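Local coordinates for protein chloramphenicol acetyltransferase (Bacteroides thetaiotaomicron, PDB 2I9D) that probably transfers an acetyl group from acetyl-CoA to chloramphenicol, as a trimeric enzyme of the chloramphenicol acetyltransferase family, at residues Ser168-Pro173 with Ala192-His197; Phe25-Leu30 with Gly162-Arg167; Phe101-Pro106 with Arg119-Ala124. All coordinates share one frame; numbering follows the deposited sequence.

Interaction 1 of 3, residues Ser168-Pro173 with Ala192-His197; sequences SGNNYP and AMTIHH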
ATOM      1  N   SER A 168     -12.390  14.526   2.473  1.00 27.97           N
ATOM      2  CA  SER A 168     -11.673  15.274   1.429  1.00 28.12           C
ATOM      3  C   SER A 168     -10.193  14.895   1.355  1.00 28.65           C
ATOM      4  O   SER A 168      -9.469  15.372   0.467  1.00 29.33           O
ATOM      5  CB  SER A 168     -11.811  16.792   1.668  1.00 28.36           C
ATOM      6  OG  SER A 168     -11.242  17.188   2.906  1.00 28.07           O
ATOM      7  N   GLY A 169      -9.748  14.058   2.293  1.00 27.96           N
ATOM      8  CA  GLY A 169      -8.371  13.563   2.325  1.00 28.00           C
ATOM      9  C   GLY A 169      -7.513  14.212   3.408  1.00 27.71           C
ATOM     10  O   GLY A 169      -7.951  15.156   4.070  1.00 29.27           O
ATOM     11  N   ASN A 170      -6.284  13.750   3.576  1.00 26.34           N
ATOM     12  CA  ASN A 170      -5.356  14.408   4.505  1.00 25.36           C
ATOM     13  C   ASN A 170      -5.097  15.861   4.132  1.00 25.03           C
ATOM     14  O   ASN A 170      -5.158  16.213   2.958  1.00 24.56           O
ATOM     15  CB  ASN A 170      -4.022  13.656   4.544  1.00 25.02           C
ATOM     16  CG  ASN A 170      -4.180  12.223   4.975  1.00 23.58           C
ATOM     17  OD1 ASN A 170      -5.012  11.922   5.805  1.00 22.50           O
ATOM     18  ND2 ASN A 170      -3.363  11.337   4.431  1.00 24.54           N
ATOM     19  N   ASN A 171      -4.760  16.690   5.123  1.00 24.74           N
ATOM     20  CA  ASN A 171      -4.423  18.105   4.866  1.00 24.67           C
ATOM     21  C   ASN A 171      -3.219  18.301   3.941  1.00 25.42           C
ATOM     22  O   ASN A 171      -3.207  19.243   3.146  1.00 26.61           O
ATOM     23  CB  ASN A 171      -4.223  18.865   6.176  1.00 23.84           C
ATOM     24  CG  ASN A 171      -5.460  18.851   7.029  1.00 23.33           C
ATOM     25  OD1 ASN A 171      -6.572  18.963   6.515  1.00 22.12           O
ATOM     26  ND2 ASN A 171      -5.285  18.671   8.337  1.00 21.32           N
ATOM     27  N   TYR A 172      -2.230  17.411   4.034  1.00 24.78           N
ATOM     28  CA  TYR A 172      -1.038  17.437   3.163  1.00 24.72           C
ATOM     29  C   TYR A 172      -0.503  16.015   2.852  1.00 23.67           C
ATOM     30  O   TYR A 172      -0.908  15.047   3.480  1.00 22.93           O
ATOM     31  CB  TYR A 172       0.069  18.333   3.749  1.00 24.29           C
ATOM     32  CG  TYR A 172       0.154  18.249   5.247  1.00 26.17           C
ATOM     33  CD1 TYR A 172       0.862  17.205   5.878  1.00 25.65           C
ATOM     34  CD2 TYR A 172      -0.501  19.184   6.046  1.00 25.20           C
ATOM     35  CE1 TYR A 172       0.924  17.116   7.260  1.00 25.79           C
ATOM     36  CE2 TYR A 172      -0.452  19.099   7.433  1.00 26.06           C
ATOM     37  CZ  TYR A 172       0.263  18.074   8.039  1.00 27.04           C
ATOM     38  OH  TYR A 172       0.292  17.999   9.423  1.00 27.12           O
ATOM     39  N   PRO A 173       0.351  15.889   1.825  1.00 23.68           N
ATOM     40  CA  PRO A 173       1.057  14.622   1.501  1.00 22.95           C
ATOM     41  C   PRO A 173       1.848  14.042   2.665  1.00 22.16           C
ATOM     42  O   PRO A 173       2.530  14.759   3.382  1.00 21.54           O
ATOM     43  CB  PRO A 173       1.985  15.014   0.344  1.00 23.21           C
ATOM     44  CG  PRO A 173       1.269  16.155  -0.315  1.00 23.60           C
ATOM     45  CD  PRO A 173       0.635  16.935   0.829  1.00 23.48           C
ATOM     46  N   ALA A 192       7.461   5.728  -0.023  1.00 27.08           N
ATOM     47  CA  ALA A 192       6.028   5.620  -0.149  1.00 27.87           C
ATOM     48  C   ALA A 192       5.438   7.027  -0.002  1.00 29.37           C
ATOM     49  O   ALA A 192       6.040   7.906   0.649  1.00 29.18           O
ATOM     50  CB  ALA A 192       5.489   4.699   0.932  1.00 26.31           C
HETATM   51  N   MSE A 193       4.276   7.248  -0.612  1.00 30.31           N
HETATM   52  CA  MSE A 193       3.573   8.495  -0.430  1.00 33.77           C
HETATM   53  C   MSE A 193       2.074   8.381  -0.677  1.00 29.91           C
HETATM   54  O   MSE A 193       1.619   7.536  -1.430  1.00 29.18           O
HETATM   55  CB  MSE A 193       4.199   9.613  -1.279  1.00 32.32           C
HETATM   56  CG  MSE A 193       4.072   9.425  -2.777  1.00 36.07           C
HETATM   57 SE   MSE A 193       5.076  10.780  -3.850  1.00 50.33          SE
HETATM   58  CE  MSE A 193       4.687  12.419  -2.778  1.00 22.44           C
ATOM     59  N   THR A 194       1.327   9.261  -0.013  1.00 28.33           N
ATOM     60  CA  THR A 194      -0.114   9.352  -0.133  1.00 26.10           C
ATOM     61  C   THR A 194      -0.499  10.769  -0.570  1.00 25.90           C
ATOM     62  O   THR A 194      -0.172  11.747   0.088  1.00 26.11           O
ATOM     63  CB  THR A 194      -0.783   8.929   1.179  1.00 25.79           C
ATOM     64  OG1 THR A 194      -0.477   7.562   1.387  1.00 23.39           O
ATOM     65  CG2 THR A 194      -2.319   9.086   1.153  1.00 24.43           C
ATOM     66  N   ILE A 195      -1.145  10.869  -1.722  1.00 25.06           N
ATOM     67  CA  ILE A 195      -1.467  12.169  -2.286  1.00 24.41           C
ATOM     68  C   ILE A 195      -2.961  12.229  -2.606  1.00 24.18           C
ATOM     69  O   ILE A 195      -3.641  11.212  -2.526  1.00 24.13           O
ATOM     70  CB  ILE A 195      -0.517  12.570  -3.520  1.00 24.60           C
ATOM     71  CG1 ILE A 195      -0.409  11.456  -4.591  1.00 23.50           C
ATOM     72  CG2 ILE A 195       0.904  12.951  -3.005  1.00 23.42           C
ATOM     73  CD1 ILE A 195      -1.716  11.077  -5.298  1.00 19.37           C
ATOM     74  N   HIS A 196      -3.473  13.422  -2.912  1.00 23.91           N
ATOM     75  CA  HIS A 196      -4.868  13.563  -3.328  1.00 24.57           C
ATOM     76  C   HIS A 196      -4.891  13.428  -4.851  1.00 25.17           C
ATOM     77  O   HIS A 196      -4.213  14.178  -5.529  1.00 24.76           O
ATOM     78  CB  HIS A 196      -5.395  14.943  -2.911  1.00 24.19           C
ATOM     79  CG  HIS A 196      -6.875  15.083  -3.009  1.00 23.96           C
ATOM     80  ND1 HIS A 196      -7.544  15.078  -4.212  1.00 22.76           N
ATOM     81  CD2 HIS A 196      -7.816  15.274  -2.053  1.00 23.63           C
ATOM     82  CE1 HIS A 196      -8.838  15.216  -3.995  1.00 21.51           C
ATOM     83  NE2 HIS A 196      -9.026  15.364  -2.695  1.00 24.93           N
ATOM     84  N   HIS A 197      -5.654  12.481  -5.381  1.00 25.99           N
ATOM     85  CA  HIS A 197      -5.677  12.244  -6.825  1.00 28.03           C
ATOM     86  C   HIS A 197      -6.247  13.443  -7.635  1.00 29.38           C
ATOM     87  O   HIS A 197      -6.006  13.548  -8.856  1.00 29.96           O
ATOM     88  CB  HIS A 197      -6.477  10.970  -7.143  1.00 27.70           C
ATOM     89  CG  HIS A 197      -6.086  10.299  -8.427  1.00 29.58           C
ATOM     90  ND1 HIS A 197      -5.562  10.985  -9.505  1.00 29.56           N
ATOM     91  CD2 HIS A 197      -6.177   9.002  -8.815  1.00 27.62           C
ATOM     92  CE1 HIS A 197      -5.327  10.134 -10.489  1.00 30.49           C
ATOM     93  NE2 HIS A 197      -5.683   8.925 -10.093  1.00 29.44           N
TER
HETATM   94  O   HOH W   1      -1.771  12.575   2.446  1.00 22.56           O
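Pro-173 and Ile-195 make the nearest backbone approach, their CA atoms 5.2 Å apart, where the loop 168-173 runs into the strand 174-183 that pairs antiparallel with 186-196. Here Pro-173 CA lies 3.4 Å from Thr-194 O in a CA-H...O contact. The ring of Pro-173 meets Ile-195 at about a right angle, CB being 4.1 Å from CG2, a compact apolar fit beside the strand. Just before the proline a water fills in for direct pairing: it accepts from Asn-170 ND2 (2.8 Å) and donates to Tyr-172 O and Thr-194 O. The rest of the Asn-170 amide is spent within the loop, ND2 also binding Thr-163 O and OD1 binding Glu-165 N, while Thr-194 OG1 turns to Ser-31. Strand 186-196 leads into the HHxxxDG signature of CoA-dependent acyltransferases, whose second histidine, His-197, is the predicted proton acceptor. His-196 swings CG anti to its backbone N (chi1 -167°), and Ser-168 O lies in the ring plane at its edge, 3.0 Å from CD2; ND1 is bonded to Gly-198 N. Gly-169 suits its place because a CB would press on CD2 of His-196 and jam against the carbonyl oxygen of Ser-168.

Interaction 2 of 3, residues Phe25-Leu30 with Gly162-Arg167; sequences FQNPQL and GTQEKR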
ATOM      1  N   PHE A  25     -15.737  11.695  -3.620  1.00 32.70           N
ATOM      2  CA  PHE A  25     -15.181  10.386  -3.269  1.00 30.10           C
ATOM      3  C   PHE A  25     -15.026  10.195  -1.765  1.00 28.44           C
ATOM      4  O   PHE A  25     -14.525  11.099  -1.079  1.00 28.18           O
ATOM      5  CB  PHE A  25     -13.809  10.221  -3.939  1.00 29.26           C
ATOM      6  CG  PHE A  25     -13.874   9.671  -5.346  1.00 28.73           C
ATOM      7  CD1 PHE A  25     -14.796  10.179  -6.277  1.00 26.29           C
ATOM      8  CD2 PHE A  25     -13.001   8.652  -5.742  1.00 27.41           C
ATOM      9  CE1 PHE A  25     -14.848   9.695  -7.568  1.00 28.25           C
ATOM     10  CE2 PHE A  25     -13.052   8.129  -7.039  1.00 29.27           C
ATOM     11  CZ  PHE A  25     -13.976   8.657  -7.964  1.00 28.66           C
ATOM     12  N   GLN A  26     -15.443   9.027  -1.280  1.00 26.34           N
ATOM     13  CA  GLN A  26     -15.087   8.543   0.049  1.00 26.41           C
ATOM     14  C   GLN A  26     -13.559   8.604   0.342  1.00 25.03           C
ATOM     15  O   GLN A  26     -13.119   9.078   1.400  1.00 24.89           O
ATOM     16  CB  GLN A  26     -15.644   7.124   0.297  1.00 25.75           C
ATOM     17  CG  GLN A  26     -15.193   6.519   1.664  1.00 27.12           C
ATOM     18  CD  GLN A  26     -15.993   5.285   2.115  1.00 28.39           C
ATOM     19  OE1 GLN A  26     -17.212   5.219   1.942  1.00 33.36           O
ATOM     20  NE2 GLN A  26     -15.306   4.313   2.704  1.00 29.16           N
ATOM     21  N   ASN A  27     -12.760   8.137  -0.605  1.00 24.16           N
ATOM     22  CA  ASN A  27     -11.325   8.206  -0.498  1.00 23.24           C
ATOM     23  C   ASN A  27     -10.745   8.660  -1.837  1.00 23.76           C
ATOM     24  O   ASN A  27     -10.660   7.865  -2.764  1.00 24.18           O
ATOM     25  CB  ASN A  27     -10.780   6.828  -0.069  1.00 22.48           C
ATOM     26  CG  ASN A  27      -9.300   6.730  -0.198  1.00 20.37           C
ATOM     27  OD1 ASN A  27      -8.606   7.743  -0.263  1.00 21.02           O
ATOM     28  ND2 ASN A  27      -8.799   5.522  -0.271  1.00 19.78           N
ATOM     29  N   PRO A  28     -10.386   9.957  -1.953  1.00 24.23           N
ATOM     30  CA  PRO A  28      -9.784  10.567  -3.165  1.00 23.75           C
ATOM     31  C   PRO A  28      -8.263  10.422  -3.253  1.00 23.64           C
ATOM     32  O   PRO A  28      -7.645  11.018  -4.129  1.00 23.06           O
ATOM     33  CB  PRO A  28     -10.106  12.051  -2.988  1.00 23.77           C
ATOM     34  CG  PRO A  28     -10.008  12.252  -1.504  1.00 23.24           C
ATOM     35  CD  PRO A  28     -10.582  10.970  -0.888  1.00 23.76           C
ATOM     36  N   GLN A  29      -7.678   9.624  -2.364  1.00 23.78           N
ATOM     37  CA  GLN A  29      -6.226   9.585  -2.213  1.00 23.92           C
ATOM     38  C   GLN A  29      -5.675   8.399  -2.934  1.00 23.76           C
ATOM     39  O   GLN A  29      -6.316   7.354  -3.048  1.00 21.92           O
ATOM     40  CB  GLN A  29      -5.832   9.449  -0.742  1.00 23.48           C
ATOM     41  CG  GLN A  29      -6.406  10.549   0.149  1.00 25.69           C
ATOM     42  CD  GLN A  29      -5.846  10.535   1.542  1.00 26.81           C
ATOM     43  OE1 GLN A  29      -5.562  11.586   2.101  1.00 29.13           O
ATOM     44  NE2 GLN A  29      -5.681   9.342   2.117  1.00 27.05           N
ATOM     45  N   LEU A  30      -4.445   8.533  -3.385  1.00 24.14           N
ATOM     46  CA  LEU A  30      -3.749   7.304  -3.690  1.00 25.58           C
ATOM     47  C   LEU A  30      -2.424   7.174  -2.979  1.00 24.30           C
ATOM     48  O   LEU A  30      -1.765   8.188  -2.716  1.00 23.90           O
ATOM     49  CB  LEU A  30      -3.743   7.000  -5.210  1.00 27.48           C
ATOM     50  CG  LEU A  30      -2.741   7.109  -6.350  1.00 29.82           C
ATOM     51  CD1 LEU A  30      -1.356   6.554  -6.019  1.00 30.04           C
ATOM     52  CD2 LEU A  30      -3.409   6.233  -7.386  1.00 30.37           C
ATOM     53  N   GLY A 162      -1.028   5.356   3.421  1.00 24.32           N
ATOM     54  CA  GLY A 162      -1.321   6.350   4.418  1.00 22.73           C
ATOM     55  C   GLY A 162      -2.675   6.170   5.080  1.00 22.99           C
ATOM     56  O   GLY A 162      -3.609   5.527   4.528  1.00 22.38           O
ATOM     57  N   THR A 163      -2.766   6.739   6.286  1.00 21.57           N
ATOM     58  CA  THR A 163      -4.037   7.000   6.954  1.00 20.80           C
ATOM     59  C   THR A 163      -4.861   8.050   6.177  1.00 20.67           C
ATOM     60  O   THR A 163      -4.376   8.682   5.242  1.00 21.25           O
ATOM     61  CB  THR A 163      -3.796   7.478   8.419  1.00 20.45           C
ATOM     62  OG1 THR A 163      -2.799   8.492   8.427  1.00 19.79           O
ATOM     63  CG2 THR A 163      -3.317   6.343   9.277  1.00 18.42           C
ATOM     64  N   GLN A 164      -6.114   8.214   6.547  1.00 19.62           N
ATOM     65  CA  GLN A 164      -6.922   9.238   5.949  1.00 20.48           C
ATOM     66  C   GLN A 164      -7.735   9.940   7.075  1.00 20.43           C
ATOM     67  O   GLN A 164      -8.588   9.313   7.720  1.00 20.48           O
ATOM     68  CB  GLN A 164      -7.831   8.614   4.871  1.00 19.94           C
ATOM     69  CG  GLN A 164      -8.579   9.628   4.003  1.00 20.25           C
ATOM     70  CD  GLN A 164      -9.762   8.989   3.248  1.00 22.06           C
ATOM     71  OE1 GLN A 164      -9.813   7.759   3.044  1.00 22.72           O
ATOM     72  NE2 GLN A 164     -10.722   9.822   2.849  1.00 20.19           N
ATOM     73  N   GLU A 165      -7.472  11.220   7.309  1.00 20.20           N
ATOM     74  CA  GLU A 165      -8.154  11.923   8.384  1.00 21.00           C
ATOM     75  C   GLU A 165      -9.660  12.122   8.161  1.00 21.63           C
ATOM     76  O   GLU A 165     -10.489  11.845   9.042  1.00 21.53           O
ATOM     77  CB  GLU A 165      -7.490  13.268   8.688  1.00 20.60           C
ATOM     78  CG  GLU A 165      -8.323  14.102   9.688  1.00 21.13           C
ATOM     79  CD  GLU A 165      -7.636  15.366  10.183  1.00 22.41           C
ATOM     80  OE1 GLU A 165      -6.484  15.621   9.773  1.00 25.16           O
ATOM     81  OE2 GLU A 165      -8.259  16.099  11.007  1.00 24.29           O
ATOM     82  N   LYS A 166      -9.992  12.604   6.975  1.00 22.75           N
ATOM     83  CA  LYS A 166     -11.325  13.063   6.636  1.00 24.88           C
ATOM     84  C   LYS A 166     -11.649  12.686   5.188  1.00 25.15           C
ATOM     85  O   LYS A 166     -10.781  12.242   4.461  1.00 25.19           O
ATOM     86  CB  LYS A 166     -11.445  14.595   6.856  1.00 24.11           C
ATOM     87  CG  LYS A 166     -10.439  15.421   6.115  1.00 26.00           C
ATOM     88  CD  LYS A 166     -10.440  16.868   6.583  1.00 25.78           C
ATOM     89  CE  LYS A 166      -9.331  17.116   7.543  1.00 27.48           C
ATOM     90  NZ  LYS A 166      -9.093  18.570   7.795  1.00 27.38           N
ATOM     91  N   ARG A 167     -12.913  12.863   4.809  1.00 26.38           N
ATOM     92  CA  ARG A 167     -13.410  12.541   3.480  1.00 27.34           C
ATOM     93  C   ARG A 167     -12.706  13.242   2.318  1.00 27.54           C
ATOM     94  O   ARG A 167     -12.442  12.613   1.295  1.00 27.37           O
ATOM     95  CB  ARG A 167     -14.926  12.749   3.414  1.00 27.82           C
ATOM     96  CG  ARG A 167     -15.583  11.894   2.361  1.00 29.41           C
ATOM     97  CD  ARG A 167     -16.993  12.348   2.053  1.00 32.54           C
ATOM     98  NE  ARG A 167     -17.530  11.611   0.899  1.00 35.58           N
ATOM     99  CZ  ARG A 167     -18.035  10.373   0.944  1.00 35.76           C
ATOM    100  NH1 ARG A 167     -18.069   9.697   2.085  1.00 34.77           N
ATOM    101  NH2 ARG A 167     -18.515   9.805  -0.165  1.00 35.66           N
TER
HETATM  102  O   HOH W   2     -13.296  13.431  -1.253  1.00 29.53           O
HETATM  103  O   HOH W   3      -5.403   6.337   2.440  1.00 21.99           O
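Gln-26 O takes two amide hydrogens: one from Gln-164 NE2, 2.9 Å away in a nearly straight bond (171°) that lies on a carbonyl lone pair, the other from Gln-26 NE2 of the third subunit. Gln-164 reaches this oxygen with CG anti to its backbone N (chi1 -171°) and the chain extended beyond it. The same NE2 also donates to Lys-166 O, which sits 2.9 Å off and is tilted out of the amide plane, and the two bonds together hold the amide from turning. Its OE1 rests 3.4 Å from Asn-27 CB. A glutamine suits this spot, long enough to span the gap and able to give two hydrogens from one nitrogen. Asn-27 OD1 accepts from Gln-29 N, an Asx turn that leads into strand 29-37 at a trimer interface, where both segments touch neighbouring subunits. Gln-29 bridges two parts of the loop, OE1 taking Asn-170 N and NE2 making a weak 3.5 Å bond to Thr-163 O. At the other end Gln-26 CA sits over the centre of one face of the Arg-167 guanidinium, 3.5 Å from the plane of that group, while NH2 bonds His-24 O. Water 2 donates to both Phe-25 O (2.6 Å) and Arg-167 O, and Pro-28 CD lies 3.3 Å from Arg-167 O.

Interaction 3 of 3, residues Phe101-Pro106 with Arg119-Ala124; sequences FTTRFP and RLIIDA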
ATOM      1  N   PHE A 101       9.654  13.087  18.225  1.00 27.58           N
ATOM      2  CA  PHE A 101       8.995  14.366  18.297  1.00 27.15           C
ATOM      3  C   PHE A 101       8.940  14.941  16.881  1.00 26.68           C
ATOM      4  O   PHE A 101       9.979  15.078  16.208  1.00 26.38           O
ATOM      5  CB  PHE A 101       9.743  15.275  19.309  1.00 27.37           C
ATOM      6  CG  PHE A 101       9.196  16.663  19.408  1.00 27.57           C
ATOM      7  CD1 PHE A 101       8.045  16.923  20.156  1.00 26.33           C
ATOM      8  CD2 PHE A 101       9.831  17.723  18.742  1.00 27.93           C
ATOM      9  CE1 PHE A 101       7.518  18.222  20.242  1.00 26.29           C
ATOM     10  CE2 PHE A 101       9.328  19.037  18.838  1.00 28.29           C
ATOM     11  CZ  PHE A 101       8.158  19.283  19.580  1.00 27.43           C
ATOM     12  N   THR A 102       7.734  15.255  16.414  1.00 26.07           N
ATOM     13  CA  THR A 102       7.576  15.863  15.096  1.00 26.24           C
ATOM     14  C   THR A 102       7.953  17.341  15.111  1.00 26.77           C
ATOM     15  O   THR A 102       7.535  18.095  16.002  1.00 26.60           O
ATOM     16  CB  THR A 102       6.139  15.709  14.571  1.00 26.51           C
ATOM     17  OG1 THR A 102       5.776  14.332  14.597  1.00 27.01           O
ATOM     18  CG2 THR A 102       5.979  16.258  13.150  1.00 24.15           C
ATOM     19  N   THR A 103       8.719  17.752  14.104  1.00 27.53           N
ATOM     20  CA  THR A 103       9.137  19.149  13.981  1.00 28.09           C
ATOM     21  C   THR A 103       9.250  19.627  12.532  1.00 27.08           C
ATOM     22  O   THR A 103       9.269  18.818  11.599  1.00 26.56           O
ATOM     23  CB  THR A 103      10.440  19.419  14.801  1.00 28.68           C
ATOM     24  OG1 THR A 103      10.556  20.828  15.065  1.00 31.53           O
ATOM     25  CG2 THR A 103      11.681  18.877  14.084  1.00 28.04           C
ATOM     26  N   ARG A 104       9.310  20.947  12.366  1.00 27.10           N
ATOM     27  CA  ARG A 104       9.288  21.607  11.050  1.00 27.29           C
ATOM     28  C   ARG A 104      10.693  21.998  10.547  1.00 28.19           C
ATOM     29  O   ARG A 104      11.500  22.526  11.310  1.00 27.74           O
ATOM     30  CB  ARG A 104       8.390  22.840  11.095  1.00 26.73           C
ATOM     31  CG  ARG A 104       8.148  23.511   9.728  1.00 26.71           C
ATOM     32  CD  ARG A 104       7.065  24.628   9.825  1.00 25.91           C
ATOM     33  NE  ARG A 104       6.949  25.351   8.562  1.00 26.24           N
ATOM     34  CZ  ARG A 104       5.819  25.870   8.069  1.00 26.50           C
ATOM     35  NH1 ARG A 104       4.660  25.753   8.713  1.00 23.75           N
ATOM     36  NH2 ARG A 104       5.846  26.491   6.901  1.00 25.02           N
ATOM     37  N   PHE A 105      10.955  21.741   9.264  1.00 28.89           N
ATOM     38  CA  PHE A 105      12.207  22.119   8.614  1.00 30.77           C
ATOM     39  C   PHE A 105      11.867  23.021   7.431  1.00 32.06           C
ATOM     40  O   PHE A 105      11.109  22.619   6.546  1.00 32.78           O
ATOM     41  CB  PHE A 105      13.009  20.886   8.122  1.00 30.11           C
ATOM     42  CG  PHE A 105      13.356  19.917   9.213  1.00 30.46           C
ATOM     43  CD1 PHE A 105      14.581  20.014   9.889  1.00 29.47           C
ATOM     44  CD2 PHE A 105      12.443  18.916   9.595  1.00 27.75           C
ATOM     45  CE1 PHE A 105      14.911  19.121  10.926  1.00 29.13           C
ATOM     46  CE2 PHE A 105      12.756  18.029  10.631  1.00 28.21           C
ATOM     47  CZ  PHE A 105      13.993  18.117  11.289  1.00 29.66           C
ATOM     48  N   PRO A 106      12.399  24.255   7.423  1.00 33.10           N
ATOM     49  CA  PRO A 106      12.111  25.135   6.276  1.00 34.32           C
ATOM     50  C   PRO A 106      12.873  24.703   5.031  1.00 35.35           C
ATOM     51  O   PRO A 106      14.025  24.270   5.122  1.00 35.17           O
ATOM     52  CB  PRO A 106      12.596  26.521   6.755  1.00 34.30           C
ATOM     53  CG  PRO A 106      13.716  26.198   7.755  1.00 33.68           C
ATOM     54  CD  PRO A 106      13.231  24.911   8.452  1.00 33.02           C
ATOM     55  N   ARG A 119      20.209  20.860  10.878  1.00 38.63           N
ATOM     56  CA  ARG A 119      21.064  20.347  11.940  1.00 39.80           C
ATOM     57  C   ARG A 119      20.833  21.070  13.262  1.00 39.22           C
ATOM     58  O   ARG A 119      20.741  20.438  14.312  1.00 39.49           O
ATOM     59  CB  ARG A 119      22.532  20.442  11.501  1.00 40.95           C
ATOM     60  CG  ARG A 119      23.457  19.404  12.121  1.00 44.69           C
ATOM     61  CD  ARG A 119      24.350  20.064  13.177  1.00 52.07           C
ATOM     62  NE  ARG A 119      25.619  19.343  13.355  1.00 57.13           N
ATOM     63  CZ  ARG A 119      26.717  19.544  12.618  1.00 58.43           C
ATOM     64  NH1 ARG A 119      26.725  20.455  11.636  1.00 58.57           N
ATOM     65  NH2 ARG A 119      27.811  18.828  12.863  1.00 59.16           N
ATOM     66  N   LEU A 120      20.711  22.390  13.195  1.00 38.91           N
ATOM     67  CA  LEU A 120      20.429  23.209  14.366  1.00 38.94           C
ATOM     68  C   LEU A 120      19.061  22.868  14.970  1.00 38.05           C
ATOM     69  O   LEU A 120      18.935  22.770  16.200  1.00 38.34           O
ATOM     70  CB  LEU A 120      20.509  24.712  14.005  1.00 39.78           C
ATOM     71  CG  LEU A 120      21.860  25.215  13.443  1.00 42.07           C
ATOM     72  CD1 LEU A 120      21.745  26.587  12.732  1.00 43.87           C
ATOM     73  CD2 LEU A 120      23.010  25.205  14.507  1.00 43.63           C
ATOM     74  N   ILE A 121      18.046  22.706  14.116  1.00 36.58           N
ATOM     75  CA  ILE A 121      16.714  22.273  14.545  1.00 35.52           C
ATOM     76  C   ILE A 121      16.773  20.926  15.281  1.00 35.61           C
ATOM     77  O   ILE A 121      16.193  20.785  16.365  1.00 35.79           O
ATOM     78  CB  ILE A 121      15.689  22.238  13.367  1.00 35.48           C
ATOM     79  CG1 ILE A 121      15.283  23.656  12.957  1.00 35.14           C
ATOM     80  CG2 ILE A 121      14.421  21.473  13.746  1.00 35.23           C
ATOM     81  CD1 ILE A 121      14.888  23.778  11.494  1.00 32.90           C
ATOM     82  N   ILE A 122      17.483  19.949  14.710  1.00 35.46           N
ATOM     83  CA  ILE A 122      17.611  18.621  15.334  1.00 35.30           C
ATOM     84  C   ILE A 122      18.355  18.626  16.683  1.00 35.65           C
ATOM     85  O   ILE A 122      17.959  17.910  17.622  1.00 34.50           O
ATOM     86  CB  ILE A 122      18.211  17.581  14.353  1.00 35.43           C
ATOM     87  CG1 ILE A 122      17.123  17.132  13.371  1.00 36.36           C
ATOM     88  CG2 ILE A 122      18.804  16.348  15.098  1.00 33.61           C
ATOM     89  CD1 ILE A 122      17.658  16.409  12.158  1.00 35.38           C
ATOM     90  N   ASP A 123      19.438  19.409  16.755  1.00 36.47           N
ATOM     91  CA  ASP A 123      20.152  19.632  18.020  1.00 37.99           C
ATOM     92  C   ASP A 123      19.268  20.287  19.094  1.00 37.74           C
ATOM     93  O   ASP A 123      19.400  19.964  20.274  1.00 37.55           O
ATOM     94  CB  ASP A 123      21.444  20.452  17.802  1.00 38.54           C
ATOM     95  CG  ASP A 123      22.518  19.673  17.027  1.00 42.04           C
ATOM     96  OD1 ASP A 123      22.528  18.401  17.092  1.00 42.61           O
ATOM     97  OD2 ASP A 123      23.353  20.343  16.348  1.00 44.63           O
ATOM     98  N   ALA A 124      18.378  21.191  18.679  1.00 37.63           N
ATOM     99  CA  ALA A 124      17.438  21.847  19.609  1.00 38.18           C
ATOM    100  C   ALA A 124      16.203  21.003  20.016  1.00 38.59           C
ATOM    101  O   ALA A 124      15.451  21.402  20.917  1.00 38.64           O
ATOM    102  CB  ALA A 124      16.982  23.197  19.040  1.00 38.12           C
TER
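Phe-105 sets CG anti to its carbonyl carbon (chi1 -58°), and Ile-121 holds CG2 anti to its backbone N, which brings the ring and the methyl together with Phe-105 CE1 3.7 Å from Ile-121 CG2. Ile-122 comes to the ring edge, near its plane, with CG1 3.9 Å from CE1. The other branch of Ile-121 carries CD1 to the end of the strand, where it meets Pro-106 CD tip to tip at 3.6 Å and also lies near Arg-104 O. Thr-103 adds its CG2 methyl against Ile-121 CG2, 3.8 Å away. Strand 100-105, outermost in its sheet within this chain, is thus partly covered by helix 111-124, which follows it and runs back nearly antiparallel, the axes of the two segments 9.2 Å apart at 157°. Beta-branched isoleucines suit this helix face, each offering two short branches. Arg-104 points away from the helix and forms salt bridges with Asp-87, Asp-143 and Glu-138. An alanine in place of Phe-105 would probably open a gap where the ring lies and leave Ile-121 CG2 and Ile-122 CG1 without their aromatic partner. The side chains meet almost wholly through carbon, with Arg-104 O a polar atom at the margin, so the fit probably rests mainly on shape and on keeping water from the methyls and the ring.

In the fold
From the N terminus, the chain first enters interaction 2 at 25-30, on the way into strand 29-37. Interaction 3 opens and closes within the long excursion that follows, 101-106 meeting 119-124 as helix 111-124 folds back on the strand that precedes it. The chain then returns to 162-167, which closes interaction 2, and passes straight into 168-173, where interaction 1 opens; 192-197 closes it. No two contacts cross. Interactions 1 and 2 touch, sharing the loop 162-173 laid over neighbouring strands 29-37 and 186-196, near the predicted active-site histidine and a subunit interface. Interaction 3 lies at the far edge of the same sheet, its centre about 23 Å from that of interaction 1.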